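Long-range contacts in extracellular invertase (Aspergillus kawachii, PDB 5XH9), which probably hydrolyses sucrose and related beta-fructofuranosides, releasing their terminal fructose: residues Gly20-Thr25 and Gly358-Gln363; Ser63-Ala68 and Val95-Gly100; Arg341-Val346 and Ser417-Thr422; Phe432-Arg437 and Pro446-Pro451. All coordinates share one frame; numbering follows the deposited sequence.

Contact 1: residues Gly20-Thr25 and Gly358-Gln363; sequences GSLFET and GFPTNQ
Gly20 and Leu22 give their backbone N-H groups to the carbonyls of Asn362 and Gln363, so a type I beta turn, Gly20 to Phe23, docks on the short helix 361-364. The first bond, Gly20 N to Asn362 O, is 2.9 Å long. The second, Leu22 N to Gln363 O, is 3.0 Å long. The turn closes on itself through Phe23 N and Gly20 O.

Leu22 carries the apolar part. Its side chain runs beside that of Gln363, both pointing the same way, with CD1 3.9 Å from Gln363 CB. The same methyl reaches Pro360, the N-cap residue and the centre of an inverse gamma turn. The Gln363 chain bends at chi2 (74°), and its amide NE2 is bonded to Leu17 O, just before the turn. The N-terminal loop is thus joined to the helix from two places.

At the end of the turn, Phe23 meets Trp366 edge-to-face, and its carbonyl accepts the Trp366 NE1 hydrogen. Ser21 OG turns back to its own loop and bonds to Pro18 O.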
loop_
_atom_site.group_PDB
_atom_site.type_symbol
_atom_site.label_atom_id
_atom_site.label_comp_id
_atom_site.label_asym_id
_atom_site.label_seq_id
_atom_site.Cartn_x
_atom_site.Cartn_y
_atom_site.Cartn_z
ATOM N N GLY A 20 -16.624 -9.338 -36.969
ATOM C CA GLY A 20 -16.182 -10.728 -37.077
ATOM C C GLY A 20 -15.966 -11.306 -38.477
ATOM O O GLY A 20 -15.473 -12.436 -38.588
ATOM N N SER A 21 -16.287 -10.554 -39.537
ATOM C CA SER A 21 -16.243 -11.090 -40.911
ATOM C C SER A 21 -14.804 -11.386 -41.377
ATOM O O SER A 21 -14.591 -12.252 -42.221
ATOM C CB SER A 21 -16.939 -10.124 -41.884
ATOM O OG SER A 21 -16.373 -8.811 -41.818
ATOM N N LEU A 22 -13.822 -10.696 -40.789
ATOM C CA LEU A 22 -12.428 -10.916 -41.127
ATOM C C LEU A 22 -11.676 -11.710 -40.052
ATOM O O LEU A 22 -10.452 -11.590 -39.958
ATOM C CB LEU A 22 -11.734 -9.579 -41.378
ATOM C CG LEU A 22 -12.316 -8.656 -42.435
ATOM C CD1 LEU A 22 -11.449 -7.420 -42.508
ATOM C CD2 LEU A 22 -12.348 -9.340 -43.785
ATOM N N PHE A 23 -12.380 -12.563 -39.300
ATOM C CA PHE A 23 -11.755 -13.339 -38.223
ATOM C C PHE A 23 -10.593 -14.210 -38.728
ATOM O O PHE A 23 -9.509 -14.172 -38.146
ATOM C CB PHE A 23 -12.783 -14.187 -37.449
ATOM C CG PHE A 23 -12.204 -14.864 -36.222
ATOM C CD1 PHE A 23 -11.999 -14.153 -35.043
ATOM C CD2 PHE A 23 -11.830 -16.197 -36.257
ATOM C CE1 PHE A 23 -11.454 -14.769 -33.932
ATOM C CE2 PHE A 23 -11.285 -16.821 -35.146
ATOM C CZ PHE A 23 -11.095 -16.108 -33.987
ATOM N N GLU A 24 -10.814 -14.946 -39.820
ATOM C CA GLU A 24 -9.810 -15.883 -40.373
ATOM C C GLU A 24 -8.802 -15.228 -41.338
ATOM O O GLU A 24 -7.753 -15.798 -41.617
ATOM C CB GLU A 24 -10.503 -17.068 -41.093
ATOM C CG GLU A 24 -11.491 -17.913 -40.266
ATOM C CD GLU A 24 -10.833 -18.821 -39.190
ATOM O OE1 GLU A 24 -9.576 -18.901 -39.094
ATOM O OE2 GLU A 24 -11.589 -19.478 -38.411
ATOM N N THR A 25 -9.122 -14.041 -41.843
ATOM C CA THR A 25 -8.414 -13.436 -42.964
ATOM C C THR A 25 -6.888 -13.435 -42.836
ATOM O O THR A 25 -6.156 -13.802 -43.786
ATOM C CB THR A 25 -8.873 -11.961 -43.151
ATOM O OG1 THR A 25 -10.293 -11.914 -43.342
ATOM C CG2 THR A 25 -8.178 -11.306 -44.349
ATOM N N GLY A 358 -8.143 3.433 -37.213
ATOM C CA GLY A 358 -8.766 3.100 -38.480
ATOM C C GLY A 358 -8.746 1.622 -38.810
ATOM O O GLY A 358 -9.572 1.163 -39.611
ATOM N N PHE A 359 -7.830 0.867 -38.198
ATOM C CA PHE A 359 -7.710 -0.564 -38.491
ATOM C C PHE A 359 -9.070 -1.217 -38.239
ATOM O O PHE A 359 -9.769 -0.825 -37.303
ATOM C CB PHE A 359 -6.599 -1.233 -37.649
ATOM C CG PHE A 359 -6.319 -2.670 -38.024
ATOM C CD1 PHE A 359 -7.070 -3.709 -37.479
ATOM C CD2 PHE A 359 -5.308 -2.985 -38.935
ATOM C CE1 PHE A 359 -6.828 -5.029 -37.827
ATOM C CE2 PHE A 359 -5.057 -4.303 -39.287
ATOM C CZ PHE A 359 -5.815 -5.327 -38.730
ATOM N N PRO A 360 -9.459 -2.192 -39.084
ATOM C CA PRO A 360 -10.774 -2.828 -38.939
ATOM C C PRO A 360 -10.787 -3.863 -37.815
ATOM O O PRO A 360 -10.857 -5.090 -38.054
ATOM C CB PRO A 360 -10.994 -3.476 -40.321
ATOM C CG PRO A 360 -9.606 -3.843 -40.737
ATOM C CD PRO A 360 -8.758 -2.688 -40.288
ATOM N N THR A 361 -10.772 -3.339 -36.593
ATOM C CA THR A 361 -10.586 -4.143 -35.409
ATOM C C THR A 361 -11.824 -4.992 -35.144
ATOM O O THR A 361 -11.705 -6.206 -34.947
ATOM C CB THR A 361 -10.180 -3.259 -34.207
ATOM O OG1 THR A 361 -8.856 -2.778 -34.441
ATOM C CG2 THR A 361 -10.177 -4.058 -32.878
ATOM N N ASN A 362 -13.010 -4.391 -35.178
ATOM C CA ASN A 362 -14.220 -5.156 -34.868
ATOM C C ASN A 362 -14.516 -6.172 -35.960
ATOM O O ASN A 362 -15.238 -7.144 -35.705
ATOM C CB ASN A 362 -15.473 -4.270 -34.719
ATOM C CG ASN A 362 -15.308 -3.149 -33.710
ATOM O OD1 ASN A 362 -14.682 -3.312 -32.659
ATOM N ND2 ASN A 362 -15.872 -1.997 -34.035
ATOM N N GLN A 363 -13.996 -5.928 -37.176
ATOM C CA GLN A 363 -14.114 -6.887 -38.291
ATOM C C GLN A 363 -13.259 -8.127 -38.037
ATOM O O GLN A 363 -13.729 -9.244 -38.179
ATOM C CB GLN A 363 -13.755 -6.236 -39.621
ATOM C CG GLN A 363 -14.780 -5.216 -40.112
ATOM C CD GLN A 363 -14.757 -3.899 -39.356
ATOM O OE1 GLN A 363 -13.752 -3.531 -38.733
ATOM N NE2 GLN A 363 -15.874 -3.176 -39.405
#

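Contact 2: residues Ser63-Ala68 and Val95-Gly100; sequences SGISSA and VAVFDG
This is a buried, mostly apolar contact between neighbouring blades of the family 32 beta-propeller, where Gly64 and Ile65 meet Val97. Strand 65-70 belongs to the sheet that also holds 37-47 and 54-60. Strand 96-103 begins the next antiparallel sheet. The two short strand segments do not pair. Their axes stay 9.3 Å apart at closest approach, and their directions differ by 45°.

Val97 points at the other segment. Its CB lies 4.1 Å from Gly64 CA, so the valine packs directly on bare backbone. CG1 stands anti to the Val97 backbone N (chi1 174°) and touches Ile65. The two side chains cross at about a right angle. Ile65 CG1 and CD1 each come to 4.1 Å from Val97 CG1. Ile65 CD1 extends further, to 4.2 Å from Phe98 O. Ile65 also packs on Cys43 and Leu44 of strand 37-47, and Val97 packs on Tyr115 of strand 112-118.

The polar link is a water. It accepts from Gly64 N at 3.0 Å and donates to Val97 O at 2.6 Å.

The two blades are therefore matched here by van der Waals contact between branched side chains and by one water, which satisfies a backbone donor on one blade and an acceptor on the other without any direct bond between them.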
loop_
_atom_site.group_PDB
_atom_site.type_symbol
_atom_site.label_atom_id
_atom_site.label_comp_id
_atom_site.label_asym_id
_atom_site.label_seq_id
_atom_site.Cartn_x
_atom_site.Cartn_y
_atom_site.Cartn_z
ATOM N N SER A 63 -7.602 -6.656 -19.366
ATOM C CA SER A 63 -8.486 -7.015 -18.233
ATOM C C SER A 63 -8.025 -8.296 -17.520
ATOM O O SER A 63 -8.841 -9.128 -17.126
ATOM C CB SER A 63 -9.944 -7.163 -18.711
ATOM O OG SER A 63 -10.324 -6.056 -19.504
ATOM N N GLY A 64 -6.717 -8.428 -17.313
ATOM C CA GLY A 64 -6.178 -9.560 -16.541
ATOM C C GLY A 64 -5.403 -10.538 -17.383
ATOM O O GLY A 64 -5.156 -10.287 -18.544
ATOM N N ILE A 65 -5.019 -11.666 -16.791
ATOM C CA ILE A 65 -4.087 -12.593 -17.417
ATOM C C ILE A 65 -4.844 -13.864 -17.799
ATOM O O ILE A 65 -5.566 -14.396 -16.970
ATOM C CB ILE A 65 -2.911 -12.949 -16.484
ATOM C CG1 ILE A 65 -2.228 -11.699 -15.958
ATOM C CG2 ILE A 65 -1.863 -13.779 -17.241
ATOM C CD1 ILE A 65 -1.196 -11.971 -14.887
ATOM N N SER A 66 -4.693 -14.319 -19.049
ATOM C CA SER A 66 -5.261 -15.594 -19.520
ATOM C C SER A 66 -4.094 -16.569 -19.690
ATOM O O SER A 66 -2.941 -16.157 -19.617
ATOM C CB SER A 66 -6.030 -15.420 -20.843
ATOM O OG SER A 66 -7.293 -14.803 -20.623
ATOM N N SER A 67 -4.406 -17.851 -19.884
ATOM C CA SER A 67 -3.411 -18.909 -19.833
ATOM C C SER A 67 -3.786 -20.158 -20.634
ATOM O O SER A 67 -4.953 -20.406 -20.925
ATOM C CB SER A 67 -3.156 -19.319 -18.377
ATOM O OG SER A 67 -2.023 -20.160 -18.305
ATOM N N ALA A 68 -2.758 -20.921 -20.979
ATOM C CA ALA A 68 -2.887 -22.166 -21.722
ATOM C C ALA A 68 -1.760 -23.119 -21.329
ATOM O O ALA A 68 -0.756 -22.684 -20.766
ATOM C CB ALA A 68 -2.827 -21.880 -23.210
ATOM N N VAL A 95 -8.083 -1.283 -10.193
ATOM C CA VAL A 95 -8.081 -0.708 -11.537
ATOM C C VAL A 95 -7.451 -1.615 -12.576
ATOM O O VAL A 95 -7.977 -1.730 -13.660
ATOM C CB VAL A 95 -7.467 0.716 -11.515
ATOM C CG1 VAL A 95 -7.375 1.290 -12.908
ATOM C CG2 VAL A 95 -8.368 1.642 -10.692
ATOM N N ALA A 96 -6.330 -2.264 -12.290
ATOM C CA ALA A 96 -5.723 -3.093 -13.323
ATOM C C ALA A 96 -4.813 -4.170 -12.776
ATOM O O ALA A 96 -4.388 -4.122 -11.616
ATOM C CB ALA A 96 -4.990 -2.236 -14.356
ATOM N N VAL A 97 -4.552 -5.149 -13.640
ATOM C CA VAL A 97 -3.570 -6.191 -13.431
ATOM C C VAL A 97 -2.545 -6.095 -14.541
ATOM O O VAL A 97 -2.892 -6.206 -15.717
ATOM C CB VAL A 97 -4.217 -7.583 -13.494
ATOM C CG1 VAL A 97 -3.146 -8.664 -13.411
ATOM C CG2 VAL A 97 -5.216 -7.726 -12.363
ATOM N N PHE A 98 -1.294 -5.899 -14.165
ATOM C CA PHE A 98 -0.194 -5.915 -15.110
ATOM C C PHE A 98 0.590 -7.256 -14.922
ATOM O O PHE A 98 0.196 -8.127 -14.100
ATOM C CB PHE A 98 0.710 -4.676 -14.887
ATOM C CG PHE A 98 0.086 -3.301 -15.230
ATOM C CD1 PHE A 98 -1.100 -3.149 -15.971
ATOM C CD2 PHE A 98 0.775 -2.132 -14.854
ATOM C CE1 PHE A 98 -1.589 -1.876 -16.297
ATOM C CE2 PHE A 98 0.279 -0.862 -15.167
ATOM C CZ PHE A 98 -0.901 -0.736 -15.900
ATOM N N ASP A 99 1.676 -7.424 -15.684
ATOM C CA ASP A 99 2.528 -8.613 -15.637
ATOM C C ASP A 99 2.800 -9.143 -14.230
ATOM O O ASP A 99 2.945 -8.376 -13.268
ATOM C CB ASP A 99 3.908 -8.307 -16.214
ATOM C CG ASP A 99 3.950 -8.266 -17.711
ATOM O OD1 ASP A 99 2.909 -8.394 -18.368
ATOM O OD2 ASP A 99 5.083 -8.112 -18.226
ATOM N N GLY A 100 2.922 -10.454 -14.147
ATOM C CA GLY A 100 3.431 -11.116 -12.967
ATOM C C GLY A 100 4.138 -12.380 -13.386
ATOM O O GLY A 100 4.022 -12.815 -14.552
HETATM O O HOH W 1 -4.575 -6.329 -17.694
#

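Contact 3: residues Arg341-Val346 and Ser417-Thr422; sequences RFISYV and SIARET
Arg341 and Glu421 form a two-pronged salt bridge that joins a strand of the last propeller blade, 341-348, to the helix 420-426. This helix leads from the family 32 propeller to the first strand of the C-terminal beta-sandwich.

The two side chains approach from opposite directions, and the guanidinium meets the carboxylate end-on through NH1 and NH2. Arg341 NH1 to Glu421 OE1 is 2.8 Å and almost straight, at 177°, with the oxygen in the guanidinium plane. Arg341 NH2 to Glu421 OE2 is also 2.8 Å but more bent, at 145°. It uses the syn lone pair of OE2. The two planes are turned 37° against each other, so the fork is twisted. Bends at Arg341 chi3 and Glu421 chi2 bring the groups together.

A second arginine lies close by. Arg420 CG is 3.8 Å from Arg341 NH1, and Arg420 NE is 3.9 Å from the same atom. Glu375 forms salt bridges with both arginines, so the two guanidinium groups share one carboxylate between them. Ser333 and Ser336 add hydrogen bonds to Arg341 NH2 and Glu421 OE2.

The apolar contact is small. Ala419, the N-cap residue, points toward the strand, and its CB is 4.4 Å from Ile343 CD1.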
loop_
_atom_site.group_PDB
_atom_site.type_symbol
_atom_site.label_atom_id
_atom_site.label_comp_id
_atom_site.label_asym_id
_atom_site.label_seq_id
_atom_site.Cartn_x
_atom_site.Cartn_y
_atom_site.Cartn_z
ATOM N N ARG A 341 16.152 -25.615 -20.612
ATOM C CA ARG A 341 16.061 -24.517 -21.571
ATOM C C ARG A 341 15.542 -23.242 -20.937
ATOM O O ARG A 341 15.014 -23.267 -19.813
ATOM C CB ARG A 341 15.151 -24.911 -22.725
ATOM C CG ARG A 341 15.683 -26.084 -23.526
ATOM C CD ARG A 341 14.766 -26.435 -24.685
ATOM N NE ARG A 341 13.635 -27.250 -24.266
ATOM C CZ ARG A 341 12.657 -27.657 -25.082
ATOM N NH1 ARG A 341 12.646 -27.326 -26.375
ATOM N NH2 ARG A 341 11.704 -28.442 -24.606
ATOM N N PHE A 342 15.734 -22.131 -21.655
ATOM C CA PHE A 342 15.046 -20.873 -21.359
ATOM C C PHE A 342 14.222 -20.554 -22.587
ATOM O O PHE A 342 14.786 -20.261 -23.634
ATOM C CB PHE A 342 16.003 -19.706 -21.031
ATOM C CG PHE A 342 15.267 -18.473 -20.540
ATOM C CD1 PHE A 342 14.888 -18.364 -19.211
ATOM C CD2 PHE A 342 14.879 -17.472 -21.431
ATOM C CE1 PHE A 342 14.167 -17.275 -18.762
ATOM C CE2 PHE A 342 14.159 -16.372 -20.996
ATOM C CZ PHE A 342 13.797 -16.271 -19.654
ATOM N N ILE A 343 12.896 -20.651 -22.461
ATOM C CA ILE A 343 11.973 -20.437 -23.577
ATOM C C ILE A 343 11.393 -19.051 -23.423
ATOM O O ILE A 343 10.851 -18.739 -22.359
ATOM C CB ILE A 343 10.826 -21.474 -23.554
ATOM C CG1 ILE A 343 11.387 -22.902 -23.570
ATOM C CG2 ILE A 343 9.861 -21.254 -24.710
ATOM C CD1 ILE A 343 12.295 -23.210 -24.760
ATOM N N SER A 344 11.526 -18.225 -24.456
ATOM C CA SER A 344 11.020 -16.851 -24.432
ATOM C C SER A 344 9.987 -16.610 -25.527
ATOM O O SER A 344 10.210 -16.971 -26.669
ATOM C CB SER A 344 12.164 -15.864 -24.605
ATOM O OG SER A 344 11.695 -14.515 -24.616
ATOM N N TYR A 345 8.859 -16.002 -25.170
ATOM C CA TYR A 345 7.819 -15.617 -26.137
ATOM C C TYR A 345 7.847 -14.117 -26.260
ATOM O O TYR A 345 7.600 -13.399 -25.286
ATOM C CB TYR A 345 6.420 -16.029 -25.681
ATOM C CG TYR A 345 6.141 -17.523 -25.654
ATOM C CD1 TYR A 345 6.457 -18.274 -24.551
ATOM C CD2 TYR A 345 5.507 -18.162 -26.706
ATOM C CE1 TYR A 345 6.197 -19.633 -24.506
ATOM C CE2 TYR A 345 5.225 -19.518 -26.658
ATOM C CZ TYR A 345 5.581 -20.250 -25.556
ATOM O OH TYR A 345 5.338 -21.613 -25.480
ATOM N N VAL A 346 8.143 -13.632 -27.449
ATOM C CA VAL A 346 8.082 -12.200 -27.731
ATOM C C VAL A 346 6.643 -11.817 -28.101
ATOM O O VAL A 346 5.953 -12.581 -28.772
ATOM C CB VAL A 346 9.029 -11.876 -28.895
ATOM C CG1 VAL A 346 8.901 -10.427 -29.356
ATOM C CG2 VAL A 346 10.460 -12.217 -28.500
ATOM N N SER A 417 16.849 -19.263 -31.536
ATOM C CA SER A 417 16.248 -20.145 -32.531
ATOM C C SER A 417 14.852 -20.568 -32.118
ATOM O O SER A 417 14.467 -20.423 -30.964
ATOM C CB SER A 417 17.144 -21.373 -32.763
ATOM O OG SER A 417 17.347 -22.009 -31.530
ATOM N N ILE A 418 14.096 -21.095 -33.083
ATOM C CA ILE A 418 12.754 -21.557 -32.821
ATOM C C ILE A 418 12.890 -22.775 -31.938
ATOM O O ILE A 418 13.729 -23.632 -32.216
ATOM C CB ILE A 418 12.025 -21.987 -34.104
ATOM C CG1 ILE A 418 11.911 -20.822 -35.099
ATOM C CG2 ILE A 418 10.638 -22.537 -33.755
ATOM C CD1 ILE A 418 11.653 -21.277 -36.513
ATOM N N ALA A 419 12.075 -22.873 -30.887
ATOM C CA ALA A 419 12.125 -24.050 -30.037
ATOM C C ALA A 419 11.904 -25.288 -30.877
ATOM O O ALA A 419 11.054 -25.311 -31.764
ATOM C CB ALA A 419 11.113 -23.983 -28.904
ATOM N N ARG A 420 12.679 -26.315 -30.560
ATOM C CA ARG A 420 12.916 -27.443 -31.455
ATOM C C ARG A 420 11.652 -28.243 -31.829
ATOM O O ARG A 420 11.507 -28.670 -32.978
ATOM C CB ARG A 420 14.019 -28.374 -30.870
ATOM C CG ARG A 420 13.608 -29.125 -29.608
ATOM C CD ARG A 420 14.785 -29.750 -28.876
ATOM N NE ARG A 420 15.707 -28.716 -28.425
ATOM C CZ ARG A 420 16.881 -28.933 -27.851
ATOM N NH1 ARG A 420 17.314 -30.167 -27.597
ATOM N NH2 ARG A 420 17.632 -27.894 -27.523
ATOM N N GLU A 421 10.752 -28.434 -30.871
ATOM C CA GLU A 421 9.528 -29.188 -31.123
ATOM C C GLU A 421 8.556 -28.377 -32.005
ATOM O O GLU A 421 7.828 -28.947 -32.829
ATOM C CB GLU A 421 8.840 -29.622 -29.825
ATOM C CG GLU A 421 9.715 -30.379 -28.816
ATOM C CD GLU A 421 10.309 -29.480 -27.724
ATOM O OE1 GLU A 421 10.626 -28.284 -28.001
ATOM O OE2 GLU A 421 10.486 -29.975 -26.584
ATOM N N THR A 422 8.556 -27.059 -31.834
ATOM C CA THR A 422 7.783 -26.162 -32.684
ATOM C C THR A 422 8.362 -26.145 -34.119
ATOM O O THR A 422 7.615 -26.304 -35.100
ATOM C CB THR A 422 7.724 -24.740 -32.062
ATOM O OG1 THR A 422 6.909 -24.763 -30.873
ATOM C CG2 THR A 422 7.159 -23.728 -33.034
#

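Contact 4: residues Phe432-Arg437 and Pro446-Pro451; sequences FTESGR and PFKRSP
Phe432 and Arg449 stack at the edge of the C-terminal beta-sandwich, where strand 430-439 of one sheet meets the loop that follows strand 444-446 of the other. The arginine chain is extended from CG to NE and passes over one ring face. Its CD sits 3.8 Å from the ring centroid, nearly on the normal, as a CH-pi contact. The guanidinium continues toward the rim, tilted by only 16°, with its centre 4.0 Å from that of the ring. The cation-pi contact is therefore off-centre. At the ring's far end, Phe432 CE2 comes to 3.4 Å from Arg449 O, and Pro451 N lies at the edge.

Glu434 makes the second cluster. Its CG stands over the centre of the Phe447 ring, 3.8 Å from the centroid. A bend at chi2 (68°) turns the carboxylate toward the loop backbone, where Glu434 OE1 accepts from Lys448 N at 2.9 Å. The donor reaches OE1 on its syn side, 31° out of the carboxylate plane. OE2 is buried without a modelled hydrogen-bond partner. Lys448 NZ stays 4.1 Å from Glu434 OE2, beyond salt-bridge range, though its charge may still steady the carboxylate.

Outside this shell, Phe432 rests on Val592 and Glu594 of strand 585-594. Phe447 meets the ring of Phe577 and packs on Ile575, both in strand 574-580. Arg449 is exposed and also touches a crystal neighbour. The loop is held to strand 574-580 by Ser450 OG, which is hydrogen-bonded to Ile575 N.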
loop_
_atom_site.group_PDB
_atom_site.type_symbol
_atom_site.label_atom_id
_atom_site.label_comp_id
_atom_site.label_asym_id
_atom_site.label_seq_id
_atom_site.Cartn_x
_atom_site.Cartn_y
_atom_site.Cartn_z
ATOM N N PHE A 432 9.255 -29.467 -50.486
ATOM C CA PHE A 432 9.934 -29.485 -51.802
ATOM C C PHE A 432 11.117 -28.535 -51.854
ATOM O O PHE A 432 11.242 -27.657 -51.010
ATOM C CB PHE A 432 8.968 -29.171 -52.950
ATOM C CG PHE A 432 8.230 -27.870 -52.795
ATOM C CD1 PHE A 432 7.027 -27.813 -52.097
ATOM C CD2 PHE A 432 8.718 -26.703 -53.373
ATOM C CE1 PHE A 432 6.338 -26.616 -51.966
ATOM C CE2 PHE A 432 8.038 -25.503 -53.238
ATOM C CZ PHE A 432 6.845 -25.462 -52.534
ATOM N N THR A 433 11.977 -28.716 -52.858
ATOM C CA THR A 433 13.203 -27.937 -52.982
ATOM C C THR A 433 13.263 -27.196 -54.324
ATOM O O THR A 433 12.836 -27.703 -55.349
ATOM C CB THR A 433 14.455 -28.825 -52.814
ATOM O OG1 THR A 433 14.608 -29.613 -53.986
ATOM C CG2 THR A 433 14.340 -29.768 -51.594
ATOM N N GLU A 434 13.771 -25.970 -54.283
ATOM C CA GLU A 434 14.040 -25.158 -55.463
ATOM C C GLU A 434 15.563 -25.228 -55.647
ATOM O O GLU A 434 16.313 -25.057 -54.671
ATOM C CB GLU A 434 13.569 -23.712 -55.219
ATOM C CG GLU A 434 14.041 -22.653 -56.220
ATOM C CD GLU A 434 13.441 -22.809 -57.600
ATOM O OE1 GLU A 434 12.295 -23.312 -57.692
ATOM O OE2 GLU A 434 14.115 -22.408 -58.584
ATOM N N SER A 435 16.014 -25.464 -56.880
ATOM C CA SER A 435 17.452 -25.573 -57.182
ATOM C C SER A 435 18.238 -24.301 -56.856
ATOM O O SER A 435 17.775 -23.171 -57.107
ATOM C CB SER A 435 17.705 -25.928 -58.666
ATOM O OG SER A 435 17.621 -27.325 -58.849
ATOM N N GLY A 436 19.444 -24.521 -56.333
ATOM C CA GLY A 436 20.431 -23.472 -56.182
ATOM C C GLY A 436 20.735 -22.821 -57.509
ATOM O O GLY A 436 20.520 -23.416 -58.565
ATOM N N ARG A 437 21.190 -21.576 -57.446
ATOM C CA ARG A 437 21.592 -20.830 -58.626
ATOM C C ARG A 437 22.372 -19.601 -58.217
ATOM O O ARG A 437 22.273 -19.135 -57.073
ATOM C CB ARG A 437 20.367 -20.389 -59.443
ATOM C CG ARG A 437 19.402 -19.470 -58.694
ATOM C CD ARG A 437 18.021 -19.506 -59.319
ATOM N NE ARG A 437 18.051 -19.011 -60.680
ATOM C CZ ARG A 437 17.181 -19.313 -61.642
ATOM N NH1 ARG A 437 16.156 -20.131 -61.442
ATOM N NH2 ARG A 437 17.347 -18.771 -62.837
ATOM N N PRO A 446 11.079 -16.116 -60.718
ATOM C CA PRO A 446 10.161 -17.044 -60.057
ATOM C C PRO A 446 10.779 -18.382 -59.705
ATOM O O PRO A 446 11.657 -18.872 -60.421
ATOM C CB PRO A 446 9.045 -17.257 -61.089
ATOM C CG PRO A 446 9.041 -16.010 -61.905
ATOM C CD PRO A 446 10.481 -15.541 -61.942
ATOM N N PHE A 447 10.319 -18.950 -58.592
ATOM C CA PHE A 447 10.590 -20.345 -58.265
ATOM C C PHE A 447 9.779 -21.166 -59.252
ATOM O O PHE A 447 8.738 -20.701 -59.728
ATOM C CB PHE A 447 10.126 -20.691 -56.842
ATOM C CG PHE A 447 11.086 -20.290 -55.733
ATOM C CD1 PHE A 447 11.960 -19.209 -55.849
ATOM C CD2 PHE A 447 11.059 -20.990 -54.520
ATOM C CE1 PHE A 447 12.809 -18.870 -54.804
ATOM C CE2 PHE A 447 11.899 -20.646 -53.477
ATOM C CZ PHE A 447 12.778 -19.588 -53.623
ATOM N N LYS A 448 10.248 -22.373 -59.552
ATOM C CA LYS A 448 9.506 -23.300 -60.418
ATOM C C LYS A 448 8.222 -23.751 -59.745
ATOM O O LYS A 448 7.195 -23.906 -60.423
ATOM C CB LYS A 448 10.366 -24.505 -60.841
ATOM C CG LYS A 448 11.402 -24.134 -61.913
ATOM C CD LYS A 448 12.578 -25.106 -61.980
ATOM C CE LYS A 448 13.584 -24.850 -60.857
ATOM N NZ LYS A 448 14.673 -25.865 -60.769
ATOM N N ARG A 449 8.287 -23.954 -58.425
ATOM C CA ARG A 449 7.106 -24.219 -57.600
ATOM C C ARG A 449 7.063 -23.326 -56.350
ATOM O O ARG A 449 8.068 -23.162 -55.643
ATOM C CB ARG A 449 7.061 -25.676 -57.175
ATOM C CG ARG A 449 5.757 -26.061 -56.483
ATOM C CD ARG A 449 5.838 -27.484 -55.965
ATOM N NE ARG A 449 4.738 -27.810 -55.056
ATOM C CZ ARG A 449 4.655 -28.929 -54.337
ATOM N NH1 ARG A 449 5.615 -29.858 -54.396
ATOM N NH2 ARG A 449 3.614 -29.122 -53.536
ATOM N N SER A 450 5.884 -22.764 -56.106
ATOM C CA SER A 450 5.597 -21.966 -54.926
ATOM C C SER A 450 4.555 -22.682 -54.062
ATOM O O SER A 450 3.820 -23.538 -54.569
ATOM C CB SER A 450 5.061 -20.613 -55.344
ATOM O OG SER A 450 6.111 -19.819 -55.840
ATOM N N PRO A 451 4.485 -22.333 -52.754
ATOM C CA PRO A 451 3.422 -22.886 -51.913
ATOM C C PRO A 451 2.054 -22.385 -52.370
ATOM O O PRO A 451 1.954 -21.281 -52.895
ATOM C CB PRO A 451 3.757 -22.364 -50.509
ATOM C CG PRO A 451 4.648 -21.192 -50.714
ATOM C CD PRO A 451 5.347 -21.382 -52.020
#

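How the contacts relate
Contacts 2 and 3 both reach a sheet that runs on from the first blade into the last, through strands 37-47 and 366-385. Their centres are 22 Å apart, and their nearest atoms about 8 Å. In family 32 the active site lies in the central pocket of the propeller. Contact 3 stands between the two modules: its helix 420-426 is followed by strand 430-439 of contact 4, whose centre is 28 Å away. Contact 2 is nested in the chain loop closed by contact 1, 24 Å off between centres, while contacts 1 and 3 alternate along the chain. Contacts 2 and 4 lie farthest apart, 45 Å between centres, on opposite sides of the chain's centre.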